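Local coordinates for protein D-glycero-alpha-D-manno-heptose 7-phosphate kinase (Campylobacter jejuni subsp. jejuni, PDB 4N3O) that phosphorylates D-glycero-alpha-D-manno-heptose 7-phosphate at C-1, using ATP, in the pathway that makes GDP-heptose for the capsule polysaccharide, at residues L104-D109 with V124-A129. Residues are numbered along the deposited sequence; the frame is centred on the assembly and turned at random.
Sequences LHTYSD and VGVIKA
Leu104 and Val126 carry this contact between strand 102-108 and helix 118-134. Methyl CD2 of Leu104 meets methyl CG1 of Val126 at 3.7 Å. The two side chains cross at about a right angle, so they touch at these methyls and do not lie alongside each other. In Leu104 the CG is trans to the backbone N (chi1 -180°), which extends the branch from the strand to the helix. CG1 of Val126, trans to its own backbone N (chi1 175°), is the methyl that reaches CD2 of Leu104. The other methyl, CG2, sits near both Leu104 and Thr106.

Thr106 is the lesser partner. Its CG2 comes within 4.4 Å of CG2 of Val126, a loose approach. CG2 of Val126 borders CD2 of Leu104 about as loosely. The CA atoms of Leu104 and Val126 remain 8.3 Å apart, and side chains alone bridge the gap between the backbones.

Phe84 of helix 82-96 touches Leu104, Thr106 and Val126. Cys46 of strand 42-50 packs on both Thr106 and Val126. Backbone bonds hold the strand between its neighbours, with Ile57 and Asp59 on one edge and Thr47 and His45 on the other.

The contact is helix-on-sheet packing in the GHMP kinase N-terminal domain. The glycine-rich segment Gly113-Ser119, which probably binds ATP, runs into the first turn of helix 118-134. The side chain of Thr106 is about 4 Å from that of Ser60, also a probable ATP residue. All three touching residues are buried. The attachment is small and apolar, and rests on methyl packing and the exclusion of water.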
loop_
_atom_site.group_PDB
_atom_site.type_symbol
_atom_site.label_atom_id
_atom_site.label_comp_id
_atom_site.label_asym_id
_atom_site.label_seq_id
_atom_site.Cartn_x
_atom_site.Cartn_y
_atom_site.Cartn_z
ATOM N N LEU A 104 25.415 6.564 0.431
ATOM C CA LEU A 104 24.331 5.634 0.192
ATOM C C LEU A 104 23.508 5.523 1.470
ATOM O O LEU A 104 24.055 5.187 2.528
ATOM C CB LEU A 104 24.903 4.265 -0.178
ATOM C CG LEU A 104 23.883 3.167 -0.471
ATOM C CD1 LEU A 104 23.101 3.531 -1.721
ATOM C CD2 LEU A 104 24.549 1.816 -0.623
ATOM N N HIS A 105 22.202 5.790 1.379
ATOM C CA HIS A 105 21.350 5.779 2.563
ATOM C C HIS A 105 20.213 4.800 2.338
ATOM O O HIS A 105 19.581 4.860 1.298
ATOM C CB HIS A 105 20.781 7.186 2.790
ATOM C CG HIS A 105 21.796 8.282 2.678
ATOM N ND1 HIS A 105 22.361 8.889 3.777
ATOM C CD2 HIS A 105 22.343 8.884 1.594
ATOM C CE1 HIS A 105 23.206 9.826 3.376
ATOM N NE2 HIS A 105 23.211 9.844 2.055
ATOM N N THR A 106 19.934 3.913 3.293
ATOM C CA THR A 106 18.858 2.926 3.111
ATOM C C THR A 106 18.052 2.639 4.363
ATOM O O THR A 106 18.504 2.897 5.479
ATOM C CB THR A 106 19.424 1.564 2.704
ATOM O OG1 THR A 106 20.213 1.041 3.775
ATOM C CG2 THR A 106 20.283 1.686 1.486
ATOM N N TYR A 107 16.857 2.083 4.169
ATOM C CA TYR A 107 16.018 1.658 5.297
ATOM C C TYR A 107 14.850 0.832 4.783
ATOM O O TYR A 107 14.394 1.000 3.644
ATOM C CB TYR A 107 15.523 2.832 6.178
ATOM C CG TYR A 107 14.314 3.576 5.666
ATOM C CD1 TYR A 107 14.445 4.632 4.792
ATOM C CD2 TYR A 107 13.038 3.220 6.075
ATOM C CE1 TYR A 107 13.344 5.308 4.323
ATOM C CE2 TYR A 107 11.920 3.902 5.620
ATOM C CZ TYR A 107 12.083 4.939 4.739
ATOM O OH TYR A 107 10.977 5.606 4.256
ATOM N N SER A 108 14.364 -0.050 5.640
ATOM C CA SER A 108 13.281 -0.948 5.297
ATOM C C SER A 108 12.013 -0.582 6.002
ATOM O O SER A 108 12.059 -0.061 7.102
ATOM C CB SER A 108 13.654 -2.373 5.711
ATOM O OG SER A 108 12.509 -3.221 5.616
ATOM N N ASP A 109 10.870 -0.875 5.384
ATOM C CA ASP A 109 9.573 -0.618 6.040
ATOM C C ASP A 109 9.254 -1.639 7.129
ATOM O O ASP A 109 8.332 -1.423 7.911
ATOM C CB ASP A 109 8.435 -0.622 5.028
ATOM C CG ASP A 109 8.432 0.590 4.160
ATOM O OD1 ASP A 109 8.936 1.619 4.617
ATOM O OD2 ASP A 109 7.923 0.528 3.025
ATOM N N VAL A 124 19.273 -5.840 -4.347
ATOM C CA VAL A 124 18.688 -5.386 -5.620
ATOM C C VAL A 124 18.493 -3.864 -5.650
ATOM O O VAL A 124 18.850 -3.214 -6.615
ATOM C CB VAL A 124 17.371 -6.130 -5.918
ATOM C CG1 VAL A 124 16.575 -5.442 -7.012
ATOM C CG2 VAL A 124 17.680 -7.570 -6.306
ATOM N N GLY A 125 17.952 -3.290 -4.589
ATOM C CA GLY A 125 17.752 -1.850 -4.569
ATOM C C GLY A 125 19.043 -1.058 -4.704
ATOM O O GLY A 125 19.088 -0.052 -5.394
ATOM N N VAL A 126 20.101 -1.529 -4.058
ATOM C CA VAL A 126 21.390 -0.841 -4.090
ATOM C C VAL A 126 22.060 -0.970 -5.472
ATOM O O VAL A 126 22.499 0.031 -6.076
ATOM C CB VAL A 126 22.281 -1.395 -2.984
ATOM C CG1 VAL A 126 23.664 -0.795 -3.054
ATOM C CG2 VAL A 126 21.630 -1.128 -1.629
ATOM N N ILE A 127 22.116 -2.198 -5.980
ATOM C CA ILE A 127 22.679 -2.444 -7.292
ATOM C C ILE A 127 21.984 -1.545 -8.297
ATOM O O ILE A 127 22.631 -0.919 -9.123
ATOM C CB ILE A 127 22.516 -3.924 -7.702
ATOM C CG1 ILE A 127 23.464 -4.801 -6.871
ATOM C CG2 ILE A 127 22.850 -4.104 -9.169
ATOM C CD1 ILE A 127 23.214 -6.293 -6.970
ATOM N N LYS A 128 20.656 -1.470 -8.213
ATOM C CA LYS A 128 19.854 -0.644 -9.136
ATOM C C LYS A 128 20.193 0.827 -9.022
ATOM O O LYS A 128 20.151 1.556 -9.998
ATOM C CB LYS A 128 18.369 -0.854 -8.860
ATOM C CG LYS A 128 17.438 -0.099 -9.780
ATOM C CD LYS A 128 17.512 -0.546 -11.232
ATOM C CE LYS A 128 16.563 0.295 -12.051
ATOM N NZ LYS A 128 16.609 -0.067 -13.479
ATOM N N ALA A 129 20.533 1.263 -7.823
ATOM C CA ALA A 129 20.911 2.645 -7.616
ATOM C C ALA A 129 22.207 2.955 -8.384
ATOM O O ALA A 129 22.312 3.977 -9.055
ATOM C CB ALA A 129 21.093 2.911 -6.137
#